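PDB 4LSW: D-2-hydroxyacid dehydrogensase protein from Ketogulonicigenium vulgare, which probably catalyses the reversible, NAD(P)-dependent interconversion of D-2-hydroxy acids and the corresponding 2-oxo acids. Local coordinates for residues 9-14 with 28-33; 42-47 with 64-69; 71-76 with 91-96; 112-117 with 275-280; 169-174 with 183-188. One frame throughout, in Å; residues are numbered along the deposited sequence.

Contact 1. Residues 9-14 with 28-33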
# COMPACT_ATOMS: atom_id res chain seq x y z
N LEU A 9 -0.17 2.05 20.35
CA LEU A 9 -0.21 3.46 19.96
C LEU A 9 -1.47 3.88 19.20
O LEU A 9 -1.81 5.07 19.19
CB LEU A 9 1.04 3.83 19.16
CG LEU A 9 2.39 3.54 19.81
CD1 LEU A 9 3.49 4.19 18.98
CD2 LEU A 9 2.43 4.02 21.25
N GLY A 10 -2.15 2.93 18.57
CA GLY A 10 -3.39 3.21 17.87
C GLY A 10 -4.32 2.01 17.90
O GLY A 10 -3.89 0.90 18.18
N PRO A 11 -5.61 2.23 17.62
CA PRO A 11 -6.59 1.13 17.67
C PRO A 11 -6.35 0.03 16.63
O PRO A 11 -5.79 0.29 15.56
CB PRO A 11 -7.92 1.84 17.38
CG PRO A 11 -7.54 3.12 16.68
CD PRO A 11 -6.23 3.52 17.29
N TYR A 12 -6.78 -1.19 16.96
CA TYR A 12 -6.81 -2.30 16.02
C TYR A 12 -8.23 -2.85 15.99
O TYR A 12 -9.01 -2.59 16.90
CB TYR A 12 -5.91 -3.44 16.49
CG TYR A 12 -4.43 -3.16 16.51
CD1 TYR A 12 -3.76 -2.63 15.41
CD2 TYR A 12 -3.69 -3.44 17.65
CE1 TYR A 12 -2.40 -2.38 15.46
CE2 TYR A 12 -2.35 -3.21 17.70
CZ TYR A 12 -1.70 -2.68 16.61
OH TYR A 12 -0.35 -2.46 16.71
N PRO A 13 -8.57 -3.63 14.95
CA PRO A 13 -9.89 -4.28 14.93
C PRO A 13 -10.08 -5.17 16.15
O PRO A 13 -9.09 -5.66 16.69
CB PRO A 13 -9.83 -5.16 13.68
CG PRO A 13 -8.87 -4.46 12.79
CD PRO A 13 -7.82 -3.88 13.70
N ALA A 14 -11.33 -5.38 16.55
CA ALA A 14 -11.63 -6.21 17.72
C ALA A 14 -11.04 -7.61 17.66
O ALA A 14 -10.68 -8.18 18.70
CB ALA A 14 -13.14 -6.27 17.92
N ARG A 28 -3.17 1.57 26.41
CA ARG A 28 -3.60 2.25 25.20
C ARG A 28 -3.26 3.73 25.27
O ARG A 28 -4.00 4.51 25.86
CB ARG A 28 -5.11 2.08 25.01
CG ARG A 28 -5.55 0.63 24.99
CD ARG A 28 -7.04 0.52 24.78
NE ARG A 28 -7.48 -0.87 24.82
CZ ARG A 28 -8.68 -1.27 24.42
NH1 ARG A 28 -9.57 -0.40 23.95
NH2 ARG A 28 -9.00 -2.56 24.49
N LEU A 29 -2.15 4.11 24.66
CA LEU A 29 -1.70 5.49 24.71
C LEU A 29 -2.71 6.40 24.00
O LEU A 29 -2.89 7.57 24.36
CB LEU A 29 -0.30 5.63 24.11
CG LEU A 29 0.40 6.97 24.37
CD1 LEU A 29 0.48 7.23 25.85
CD2 LEU A 29 1.79 6.97 23.73
N PHE A 30 -3.41 5.83 23.02
CA PHE A 30 -4.37 6.59 22.21
C PHE A 30 -5.70 6.82 22.92
O PHE A 30 -6.61 7.44 22.35
CB PHE A 30 -4.61 5.86 20.88
CG PHE A 30 -5.20 4.49 21.03
CD1 PHE A 30 -4.38 3.38 21.23
CD2 PHE A 30 -6.57 4.30 20.96
CE1 PHE A 30 -4.93 2.11 21.36
CE2 PHE A 30 -7.13 3.04 21.10
CZ PHE A 30 -6.31 1.94 21.29
N GLU A 31 -5.82 6.32 24.14
CA GLU A 31 -7.02 6.55 24.94
C GLU A 31 -6.71 7.37 26.18
O GLU A 31 -7.58 7.62 27.01
CB GLU A 31 -7.65 5.22 25.38
CG GLU A 31 -8.54 4.58 24.35
CD GLU A 31 -9.17 3.29 24.84
OE1 GLU A 31 -9.12 3.01 26.05
OE2 GLU A 31 -9.72 2.55 24.00
N ALA A 32 -5.45 7.79 26.31
CA ALA A 32 -5.01 8.52 27.49
C ALA A 32 -5.40 10.00 27.42
O ALA A 32 -5.18 10.65 26.41
CB ALA A 32 -3.51 8.38 27.66
N ASP A 33 -5.96 10.51 28.52
CA ASP A 33 -6.30 11.92 28.62
C ASP A 33 -5.03 12.76 28.63
O ASP A 33 -5.02 13.90 28.18
CB ASP A 33 -7.08 12.17 29.91
CG ASP A 33 -6.23 11.96 31.15
OD1 ASP A 33 -5.31 11.11 31.09
OD2 ASP A 33 -6.47 12.63 32.18

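Contact 2. Residues 42-47 with 64-69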
# COMPACT_ATOMS: atom_id res chain seq x y z
N VAL A 42 3.70 4.12 33.37
CA VAL A 42 3.96 2.78 32.87
C VAL A 42 5.19 2.64 31.97
O VAL A 42 5.55 1.53 31.60
CB VAL A 42 2.75 2.19 32.10
CG1 VAL A 42 1.50 2.21 32.97
CG2 VAL A 42 2.54 2.94 30.77
N GLY A 43 5.81 3.76 31.60
CA GLY A 43 6.97 3.73 30.73
C GLY A 43 8.03 2.70 31.09
O GLY A 43 8.49 1.95 30.22
N ASP A 44 8.39 2.65 32.36
CA ASP A 44 9.40 1.71 32.84
C ASP A 44 9.00 0.25 32.62
O ASP A 44 9.86 -0.63 32.55
CB ASP A 44 9.66 1.91 34.33
CG ASP A 44 10.52 3.10 34.62
OD1 ASP A 44 11.16 3.62 33.67
OD2 ASP A 44 10.57 3.51 35.80
N ARG A 45 7.70 0.01 32.56
CA ARG A 45 7.20 -1.35 32.43
C ARG A 45 7.15 -1.88 31.00
O ARG A 45 7.08 -3.09 30.79
CB ARG A 45 5.80 -1.45 33.02
CG ARG A 45 5.72 -1.00 34.47
CD ARG A 45 4.50 -1.60 35.11
NE ARG A 45 4.30 -1.18 36.50
CZ ARG A 45 4.78 -1.83 37.56
NH1 ARG A 45 5.54 -2.91 37.41
NH2 ARG A 45 4.52 -1.38 38.78
N ILE A 46 7.18 -0.97 30.04
CA ILE A 46 6.92 -1.35 28.65
C ILE A 46 8.05 -2.17 28.03
O ILE A 46 9.19 -1.71 27.91
CB ILE A 46 6.65 -0.10 27.77
CG1 ILE A 46 5.47 0.70 28.33
CG2 ILE A 46 6.39 -0.51 26.33
CD1 ILE A 46 4.23 -0.14 28.64
N ARG A 47 7.72 -3.39 27.63
CA ARG A 47 8.70 -4.27 27.00
C ARG A 47 8.50 -4.33 25.49
O ARG A 47 9.42 -4.65 24.76
CB ARG A 47 8.65 -5.66 27.63
CG ARG A 47 9.15 -5.69 29.07
CD ARG A 47 8.92 -7.04 29.71
NE ARG A 47 9.63 -8.09 28.99
CZ ARG A 47 9.35 -9.39 29.09
NH1 ARG A 47 8.38 -9.80 29.88
NH2 ARG A 47 10.05 -10.27 28.39
N ALA A 64 11.18 7.13 26.61
CA ALA A 64 10.26 7.04 27.74
C ALA A 64 10.03 5.59 28.14
O ALA A 64 9.41 5.31 29.17
CB ALA A 64 8.94 7.72 27.41
N CYS A 65 10.51 4.66 27.31
CA CYS A 65 10.37 3.24 27.57
C CYS A 65 11.75 2.59 27.67
O CYS A 65 12.18 1.89 26.76
CB CYS A 65 9.54 2.56 26.46
SG CYS A 65 7.86 3.21 26.25
N PRO A 66 12.45 2.82 28.79
CA PRO A 66 13.86 2.45 28.89
C PRO A 66 14.13 0.95 28.85
O PRO A 66 15.27 0.55 28.62
CB PRO A 66 14.28 3.02 30.26
CG PRO A 66 13.00 3.13 31.03
CD PRO A 66 11.96 3.49 30.02
N ASN A 67 13.09 0.14 29.08
CA ASN A 67 13.24 -1.30 29.07
C ASN A 67 12.58 -1.93 27.84
O ASN A 67 12.37 -3.14 27.80
CB ASN A 67 12.68 -1.88 30.37
CG ASN A 67 13.41 -1.35 31.59
OD1 ASN A 67 14.64 -1.42 31.67
ND2 ASN A 67 12.66 -0.78 32.53
N LEU A 68 12.30 -1.10 26.85
CA LEU A 68 11.75 -1.56 25.57
C LEU A 68 12.63 -2.61 24.87
O LEU A 68 13.85 -2.45 24.79
CB LEU A 68 11.56 -0.36 24.64
CG LEU A 68 10.82 -0.61 23.32
CD1 LEU A 68 9.40 -1.10 23.55
CD2 LEU A 68 10.83 0.66 22.48
N GLU A 69 11.99 -3.66 24.36
CA GLU A 69 12.70 -4.76 23.70
C GLU A 69 12.36 -4.86 22.22
O GLU A 69 13.19 -5.25 21.39
CB GLU A 69 12.37 -6.09 24.38
CG GLU A 69 12.79 -6.16 25.85
CD GLU A 69 12.22 -7.36 26.59
OE1 GLU A 69 11.58 -8.23 25.96
OE2 GLU A 69 12.41 -7.42 27.82
O HOH W 1 10.27 0.35 29.16

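Contact 3. Residues 71-76 with 91-96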
# COMPACT_ATOMS: atom_id res chain seq x y z
N ILE A 71 9.52 -3.42 18.93
CA ILE A 71 8.42 -2.65 18.36
C ILE A 71 7.85 -3.48 17.22
O ILE A 71 8.56 -3.79 16.27
CB ILE A 71 8.88 -1.28 17.83
CG1 ILE A 71 9.50 -0.46 18.96
CG2 ILE A 71 7.71 -0.54 17.22
CD1 ILE A 71 10.24 0.80 18.50
N SER A 72 6.58 -3.85 17.35
CA SER A 72 5.90 -4.63 16.34
C SER A 72 4.90 -3.75 15.60
O SER A 72 4.04 -3.11 16.21
CB SER A 72 5.22 -5.86 16.96
OG SER A 72 6.19 -6.84 17.28
N VAL A 73 5.06 -3.70 14.28
CA VAL A 73 4.26 -2.84 13.43
C VAL A 73 3.17 -3.62 12.70
O VAL A 73 3.44 -4.69 12.12
CB VAL A 73 5.15 -2.13 12.38
CG1 VAL A 73 4.31 -1.21 11.52
CG2 VAL A 73 6.28 -1.34 13.07
N TYR A 74 1.95 -3.10 12.75
CA TYR A 74 0.84 -3.60 11.95
C TYR A 74 0.92 -2.93 10.58
O TYR A 74 0.73 -1.71 10.47
CB TYR A 74 -0.47 -3.24 12.65
CG TYR A 74 -1.75 -3.75 12.02
CD1 TYR A 74 -2.34 -3.07 10.95
CD2 TYR A 74 -2.42 -4.85 12.53
CE1 TYR A 74 -3.53 -3.52 10.38
CE2 TYR A 74 -3.60 -5.29 11.98
CZ TYR A 74 -4.15 -4.63 10.91
OH TYR A 74 -5.34 -5.09 10.38
N GLY A 75 1.24 -3.70 9.55
CA GLY A 75 1.42 -3.16 8.21
C GLY A 75 2.81 -3.43 7.65
O GLY A 75 3.70 -3.91 8.37
N VAL A 76 3.00 -3.12 6.37
CA VAL A 76 4.29 -3.35 5.70
C VAL A 76 5.33 -2.27 6.01
O VAL A 76 6.47 -2.57 6.38
CB VAL A 76 4.13 -3.40 4.16
CG1 VAL A 76 5.47 -3.64 3.50
CG2 VAL A 76 3.15 -4.49 3.76
N ILE A 91 16.94 -2.35 20.26
CA ILE A 91 15.52 -2.62 20.08
C ILE A 91 15.28 -3.26 18.70
O ILE A 91 15.78 -2.76 17.69
CB ILE A 91 14.68 -1.34 20.22
CG1 ILE A 91 14.82 -0.79 21.64
CG2 ILE A 91 13.21 -1.59 19.88
CD1 ILE A 91 14.43 0.66 21.76
N GLN A 92 14.53 -4.35 18.69
CA GLN A 92 14.19 -5.05 17.46
C GLN A 92 12.84 -4.58 16.92
O GLN A 92 12.02 -4.06 17.68
CB GLN A 92 14.18 -6.56 17.71
CG GLN A 92 15.54 -7.10 18.16
CD GLN A 92 15.47 -8.54 18.62
OE1 GLN A 92 15.42 -9.47 17.80
NE2 GLN A 92 15.47 -8.75 19.93
N VAL A 93 12.63 -4.73 15.62
CA VAL A 93 11.40 -4.27 14.98
C VAL A 93 10.85 -5.37 14.06
O VAL A 93 11.63 -6.04 13.39
CB VAL A 93 11.63 -2.97 14.17
CG1 VAL A 93 10.33 -2.44 13.59
CG2 VAL A 93 12.28 -1.89 15.04
N THR A 94 9.53 -5.56 14.05
CA THR A 94 8.89 -6.49 13.11
C THR A 94 7.80 -5.76 12.33
O THR A 94 7.27 -4.74 12.79
CB THR A 94 8.25 -7.72 13.82
OG1 THR A 94 7.18 -7.29 14.67
CG2 THR A 94 9.28 -8.50 14.62
N ASN A 95 7.45 -6.28 11.15
CA ASN A 95 6.31 -5.76 10.40
C ASN A 95 5.38 -6.90 9.99
O ASN A 95 5.50 -8.02 10.52
CB ASN A 95 6.76 -4.93 9.19
CG ASN A 95 7.48 -5.77 8.14
OD1 ASN A 95 7.98 -6.86 8.42
ND2 ASN A 95 7.53 -5.26 6.91
N THR A 96 4.46 -6.64 9.06
CA THR A 96 3.58 -7.70 8.56
C THR A 96 3.56 -7.78 7.03
O THR A 96 2.61 -7.32 6.39
CB THR A 96 2.14 -7.54 9.09
OG1 THR A 96 1.55 -6.35 8.57
CG2 THR A 96 2.13 -7.49 10.61
O HOH W 2 4.72 -7.04 13.31

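Contact 4. Residues 112-117 with 275-280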
# COMPACT_ATOMS: atom_id res chain seq x y z
N MET A 112 -8.05 -1.59 -13.42
CA MET A 112 -7.80 -1.46 -14.85
C MET A 112 -9.02 -1.89 -15.66
O MET A 112 -9.46 -1.18 -16.56
CB MET A 112 -6.58 -2.30 -15.28
CG MET A 112 -6.45 -2.43 -16.80
SD MET A 112 -5.19 -3.58 -17.36
CE MET A 112 -5.86 -5.09 -16.70
N LEU A 113 -9.57 -3.05 -15.31
CA LEU A 113 -10.72 -3.57 -16.03
C LEU A 113 -11.93 -2.66 -15.88
O LEU A 113 -12.62 -2.36 -16.85
CB LEU A 113 -11.07 -4.98 -15.53
CG LEU A 113 -10.10 -6.09 -15.97
CD1 LEU A 113 -10.23 -7.26 -15.02
CD2 LEU A 113 -10.43 -6.51 -17.39
N ALA A 114 -12.18 -2.21 -14.65
CA ALA A 114 -13.33 -1.35 -14.38
C ALA A 114 -13.26 -0.03 -15.14
O ALA A 114 -14.26 0.43 -15.67
CB ALA A 114 -13.49 -1.11 -12.89
N GLN A 115 -12.08 0.58 -15.19
CA GLN A 115 -11.93 1.84 -15.90
C GLN A 115 -11.99 1.63 -17.40
O GLN A 115 -12.70 2.34 -18.11
CB GLN A 115 -10.61 2.52 -15.51
CG GLN A 115 -10.43 3.90 -16.14
CD GLN A 115 -11.57 4.85 -15.82
OE1 GLN A 115 -12.15 4.81 -14.74
NE2 GLN A 115 -11.89 5.72 -16.78
N SER A 116 -11.27 0.62 -17.90
CA SER A 116 -11.24 0.38 -19.33
C SER A 116 -12.63 0.05 -19.90
O SER A 116 -12.99 0.51 -20.98
CB SER A 116 -10.24 -0.71 -19.69
OG SER A 116 -9.92 -0.64 -21.06
N ARG A 117 -13.39 -0.76 -19.16
CA ARG A 117 -14.71 -1.19 -19.64
C ARG A 117 -15.85 -0.32 -19.11
O ARG A 117 -17.02 -0.64 -19.35
CB ARG A 117 -14.94 -2.67 -19.28
CG ARG A 117 -13.91 -3.63 -19.89
CD ARG A 117 -13.96 -3.61 -21.42
NE ARG A 117 -15.29 -4.02 -21.86
CZ ARG A 117 -15.63 -5.29 -22.09
NH1 ARG A 117 -14.74 -6.25 -21.94
NH2 ARG A 117 -16.87 -5.59 -22.46
N ASN A 275 -12.28 11.05 -16.39
CA ASN A 275 -11.51 9.86 -16.74
C ASN A 275 -10.69 9.31 -15.57
O ASN A 275 -9.57 8.82 -15.75
CB ASN A 275 -10.57 10.20 -17.89
CG ASN A 275 -9.80 11.48 -17.63
OD1 ASN A 275 -10.09 12.22 -16.69
ND2 ASN A 275 -8.80 11.76 -18.47
N VAL A 276 -11.26 9.39 -14.37
CA VAL A 276 -10.56 8.96 -13.17
C VAL A 276 -11.43 8.04 -12.33
O VAL A 276 -12.55 8.39 -11.96
CB VAL A 276 -10.12 10.15 -12.30
CG1 VAL A 276 -9.51 9.65 -11.01
CG2 VAL A 276 -9.12 11.02 -13.02
N LEU A 277 -10.92 6.84 -12.06
CA LEU A 277 -11.55 5.93 -11.11
C LEU A 277 -10.96 6.13 -9.73
O LEU A 277 -9.75 5.96 -9.53
CB LEU A 277 -11.34 4.47 -11.54
CG LEU A 277 -11.98 3.44 -10.62
CD1 LEU A 277 -13.45 3.47 -10.84
CD2 LEU A 277 -11.42 2.04 -10.87
N LEU A 278 -11.79 6.50 -8.76
CA LEU A 278 -11.33 6.72 -7.40
C LEU A 278 -11.59 5.49 -6.51
O LEU A 278 -12.69 4.94 -6.55
CB LEU A 278 -12.05 7.93 -6.80
CG LEU A 278 -11.99 9.25 -7.54
CD1 LEU A 278 -13.04 10.22 -6.96
CD2 LEU A 278 -10.60 9.84 -7.45
N GLN A 279 -10.61 5.09 -5.72
CA GLN A 279 -10.81 4.06 -4.68
C GLN A 279 -10.19 4.51 -3.36
O GLN A 279 -9.12 5.12 -3.34
CB GLN A 279 -10.21 2.72 -5.12
CG GLN A 279 -10.82 2.14 -6.39
CD GLN A 279 -12.16 1.45 -6.16
OE1 GLN A 279 -12.21 0.28 -5.75
NE2 GLN A 279 -13.25 2.16 -6.42
N PRO A 280 -10.85 4.19 -2.23
CA PRO A 280 -10.45 4.74 -0.92
C PRO A 280 -9.33 3.97 -0.21
O PRO A 280 -9.49 3.54 0.94
CB PRO A 280 -11.75 4.66 -0.12
CG PRO A 280 -12.41 3.42 -0.64
CD PRO A 280 -12.12 3.45 -2.14

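Contact 5. Residues 169-174 with 183-188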
# COMPACT_ATOMS: atom_id res chain seq x y z
N MET A 169 -1.89 -10.45 -22.09
CA MET A 169 -1.30 -9.15 -22.35
C MET A 169 0.18 -9.27 -22.70
O MET A 169 0.86 -10.25 -22.34
CB MET A 169 -1.55 -8.20 -21.18
CG MET A 169 -3.03 -8.08 -20.84
SD MET A 169 -3.41 -6.76 -19.70
CE MET A 169 -3.46 -5.41 -20.89
N GLN A 170 0.65 -8.27 -23.45
CA GLN A 170 2.07 -8.12 -23.76
C GLN A 170 2.67 -7.32 -22.62
O GLN A 170 2.41 -6.12 -22.48
CB GLN A 170 2.23 -7.40 -25.09
CG GLN A 170 1.38 -8.00 -26.22
CD GLN A 170 1.26 -7.07 -27.41
OE1 GLN A 170 2.25 -6.74 -28.07
NE2 GLN A 170 0.03 -6.64 -27.70
N ILE A 171 3.48 -7.99 -21.81
CA ILE A 171 3.91 -7.44 -20.53
C ILE A 171 5.37 -7.03 -20.53
O ILE A 171 6.25 -7.82 -20.89
CB ILE A 171 3.66 -8.46 -19.41
CG1 ILE A 171 2.17 -8.78 -19.37
CG2 ILE A 171 4.14 -7.91 -18.07
CD1 ILE A 171 1.85 -10.08 -18.68
N SER A 172 5.61 -5.79 -20.12
CA SER A 172 6.96 -5.31 -19.86
C SER A 172 7.02 -4.73 -18.46
O SER A 172 5.99 -4.47 -17.83
CB SER A 172 7.34 -4.24 -20.88
OG SER A 172 6.30 -3.29 -21.00
N TYR A 173 8.22 -4.50 -17.96
CA TYR A 173 8.37 -3.96 -16.62
C TYR A 173 9.67 -3.19 -16.51
O TYR A 173 10.59 -3.39 -17.31
CB TYR A 173 8.35 -5.08 -15.58
CG TYR A 173 9.58 -5.97 -15.56
CD1 TYR A 173 9.73 -7.01 -16.47
CD2 TYR A 173 10.59 -5.77 -14.63
CE1 TYR A 173 10.87 -7.83 -16.45
CE2 TYR A 173 11.72 -6.58 -14.59
CZ TYR A 173 11.85 -7.61 -15.50
OH TYR A 173 12.99 -8.41 -15.45
N SER A 174 9.72 -2.30 -15.53
CA SER A 174 10.94 -1.58 -15.21
C SER A 174 11.23 -1.70 -13.72
O SER A 174 10.32 -1.74 -12.91
CB SER A 174 10.82 -0.11 -15.60
OG SER A 174 12.07 0.56 -15.41
N PRO A 183 11.20 -14.27 -16.65
CA PRO A 183 11.88 -14.62 -17.90
C PRO A 183 11.09 -14.31 -19.18
O PRO A 183 11.71 -14.16 -20.23
CB PRO A 183 12.07 -16.13 -17.77
CG PRO A 183 10.98 -16.57 -16.87
CD PRO A 183 10.82 -15.47 -15.88
N ASP A 184 9.76 -14.19 -19.09
CA ASP A 184 8.95 -14.01 -20.28
C ASP A 184 8.42 -12.59 -20.47
O ASP A 184 7.61 -12.33 -21.36
CB ASP A 184 7.78 -15.00 -20.27
CG ASP A 184 8.24 -16.44 -20.26
OD1 ASP A 184 9.16 -16.77 -21.03
OD2 ASP A 184 7.69 -17.22 -19.46
N TRP A 185 8.89 -11.67 -19.63
CA TRP A 185 8.48 -10.28 -19.72
C TRP A 185 9.68 -9.38 -20.01
O TRP A 185 10.80 -9.65 -19.57
CB TRP A 185 7.78 -9.85 -18.42
CG TRP A 185 6.65 -10.76 -18.04
CD1 TRP A 185 5.76 -11.35 -18.89
CD2 TRP A 185 6.33 -11.20 -16.72
NE1 TRP A 185 4.88 -12.13 -18.16
CE2 TRP A 185 5.21 -12.06 -16.84
CE3 TRP A 185 6.86 -10.95 -15.46
CZ2 TRP A 185 4.63 -12.68 -15.73
CZ3 TRP A 185 6.29 -11.58 -14.35
CH2 TRP A 185 5.18 -12.42 -14.49
N THR A 186 9.44 -8.32 -20.77
CA THR A 186 10.52 -7.46 -21.24
C THR A 186 10.94 -6.45 -20.19
O THR A 186 10.15 -5.60 -19.79
CB THR A 186 10.08 -6.70 -22.51
OG1 THR A 186 9.68 -7.66 -23.50
CG2 THR A 186 11.23 -5.83 -23.07
N PHE A 187 12.20 -6.54 -19.78
CA PHE A 187 12.80 -5.54 -18.91
C PHE A 187 13.13 -4.27 -19.67
O PHE A 187 13.70 -4.32 -20.77
CB PHE A 187 14.07 -6.08 -18.27
CG PHE A 187 14.81 -5.07 -17.43
CD1 PHE A 187 14.35 -4.72 -16.17
CD2 PHE A 187 15.96 -4.47 -17.91
CE1 PHE A 187 15.03 -3.78 -15.39
CE2 PHE A 187 16.65 -3.54 -17.15
CZ PHE A 187 16.19 -3.20 -15.89
N VAL A 188 12.76 -3.14 -19.07
CA VAL A 188 13.00 -1.80 -19.60
C VAL A 188 13.71 -0.98 -18.52
O VAL A 188 13.31 -1.01 -17.36
CB VAL A 188 11.65 -1.14 -20.00
CG1 VAL A 188 11.88 0.21 -20.63
CG2 VAL A 188 10.86 -2.06 -20.96
O HOH W 3 6.84 -9.00 -23.20
O HOH W 4 13.28 -10.19 -17.41

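Contact 1. Residues 9-14 with 28-33
Phe30 lays one face of its ring against the backbone of Gly10 and Pro11, and this overlap carries most of the contact. Pro11 N stands 3.6 Å above the ring plane of Phe30, over its centre, and Gly10 C lies over the same face nearer the rim. The proline ring adds a CH-pi contact, its CD 3.9 Å from the Phe30 centroid. At the root of the side chain, Phe30 CB comes within 3.4 Å of Leu9 O. The ring reaches this place because CG sits between the backbone N and the carbonyl carbon (chi1 62°). Beside it, Leu9 and Leu29 run side by side and meet through their methyls, CD2 to CD2 at 3.9 Å. No hydrogen bond crosses between 9-14 and 28-33, leaving the hold to shape. Farther out, the 3-10 turn carrying Phe30 is tied down by Arg28, whose NH1 forms a salt bridge to Glu31 OE2 at 3.0 Å while NH2 reaches Asp21. Leu29 also packs on Leu7, and its backbone bonds to Gln8. Two loops following the neighbouring parallel strands 5-8 and 25-28 thus meet at the strands' C-terminal ends, where loops lead into helices, as in alpha/beta folds of this type.

Contact 2. Residues 42-47 with 64-69
In the alpha/beta domain built from both ends of the chain, the connections that lead from helices back into the parallel strands 48-52 and 70-74 meet where Gly43 packs on Ala64 and Cys65. Glycine suits the place: a CB on Gly43 would run into Ala64 O, which already lies 3.3 Å from Gly43 CA. Residues 65-68 form a type I beta turn, and its corner reaches back through Asn67, whose ND2 gives a nearly straight bond (170°) to Asp44 O, 2.8 Å away and in the carbonyl plane on a lone pair. One water links the backbones, donating to Gly43 O and Ile46 O and accepting from Asn67 N. Ile46 CB rests 3.8 Å from Cys65 SG on the inner side, where both side chains also touch Leu7. Toward the strands, Glu69 N bonds to Arg47 O at 2.8 Å. Arg47 and Glu69 then run side by side, and NE meets OE2 from above the carboxylate plane at 3.1 Å, with the two flat groups 62° apart. An alanine in place of Arg47 would probably leave Glu69 OE2 without this charged mate and the carboxylate held mainly by the bond of OE1 to His304. The carboxylate, shared by a guanidinium and an imidazole, is likely to stay ionised and would favour a protonated His304.

Contact 3. Residues 71-76 with 91-96
Ile71 lies beside Val93 and Ser72 beside Thr94 where 71-74 and 92-94, neighbouring parallel strands of a mixed sheet, exchange backbone bonds in regular order. Ile71 N gives to Gln92 O, Ile71 O takes the N-H of Thr94 at 3.0 Å, and Val73 N gives to Thr94 O at 2.9 Å. On one face the hydroxyls of Ser72 and Thr94 share a hydrogen bond, OG to OG1 at 2.8 Å. A water beside them also binds Thr94 OG1 and donates to Val73 O, with a weaker link to Asn95 O, which receives Thr312 OG1 as well. Past the strand ends side chains take over. Thr96 OG1, set between its backbone N and carbonyl carbon (chi1 66°), accepts the N-H of Gly75 at 2.8 Å through a bent bond, and Thr96 N returns a bond to Gly75 O. Asn95 ND2 points almost straight (174°) at Val76 O, 2.9 Å away, in the plane of both groups and on a lone pair. Buried Thr96 O, by contrast, has no partner in the model. The pair belongs to a beta-alpha-beta unit: Ile71 and Val93 pack on Cys86 of the connecting helix 83-89, whereas Ser72 and Thr94 face helix 287-306. Strand 48-52 flanks 71-74, and strand 313-315 joins 92-94 antiparallel.

Contact 4. Residues 112-117 with 275-280
Gln115 and Leu277 dominate this contact, in which helix 101-116 meets the last strand of the parallel sheet in the Rossmann-type nucleotide-binding domain. The helix segment 112-116 and the strand segment 276-278 have axes that come no closer than 9.0 Å, at 135° to one another, and only a few side chains span the gap. Gln115 leaves the helix with CG anti to the backbone N (chi1 -176°), and a bend at the next bond (chi2 57°) turns CD. The side chain slides past that of Leu277 in the opposite direction. The oxygen OE1 of Gln115 lies against Leu277 CB, while NE2 stays 4.0 Å from the carbonyl carbon of Asn275. No hydrogen bond is made between the segments, and the amide oxygen packs against an aliphatic carbon by van der Waals contact. Leu277 itself is fixed by backbone bonds to Ala255 and Leu257 of the adjoining strand 254-257, and its side chain also touches Ala256. Asn275 contributes less surface, and its amide is turned to another task, with ND2 bonded to Gly253 O. Gln115 also touches Ser254 and Met228, so the end of the helix bears on neighbouring strands too. Ala114, the residue before Gln115, completes the contact: its CB lies 4.3 Å from Leu277 CD2, a looser approach than the 3.3 Å between Gln115 OE1 and Leu277 CB.

Contact 5. Residues 169-174 with 183-188
Tyr173 and Phe187 sit on the close-packed face of two parallel strands at one margin of the Rossmann-type sheet. The Phe187 ring turns its edge to the Tyr173 face, with planes at 63° and centroids 5.6 Å apart, while Phe187 CA lies over one face of the tyrosine ring. Tyr173 CG, set between its backbone N and carbonyl carbon (chi1 71°), starts the ring toward this place beside Phe187. Its OH bonds to Lys179 N and a water. Nearby, Ile171 CG2 stands over a face of Trp185, 4.0 Å from the five-membered ring centroid. A leucine in place of Tyr173 would probably leave Lys179 N without this hydroxyl and the Phe187 edge without an aromatic face. On the other face, the side chains of Ser172 and Thr186 only brush, CB to CB at 4.0 Å. There, exposed Thr186 holds a water through OG1, and this water donates to Ile171 O, which also accepts Thr186 N at 3.2 Å. At the strand end, Ser174 OG donates to Val188 O, 2.8 Å away.

How the contacts relate
Contacts 1, 2 and 3 belong to the domain built from both ends of the chain, contacts 4 and 5 to the nucleotide-binding one. Contact 3 is buried and held by regular backbone bonds; contact 5, partly buried, also has parallel backbone bonds, at the margin of its sheet opposite strand 276-278 of contact 4. Contacts 1 and 4 lie at the surface and rely on shape without a hydrogen bond across. Contact 2, partly buried, joins loops through a water and charge. Contacts 1 and 3 touch through Tyr12 and Tyr74, while contact 2 leads into strand 70-74 of contact 3 and meets it where Leu68 packs on Ile91. Contact 5 is nested in the loop closed by contact 4, and Met112 meets Met169 between them.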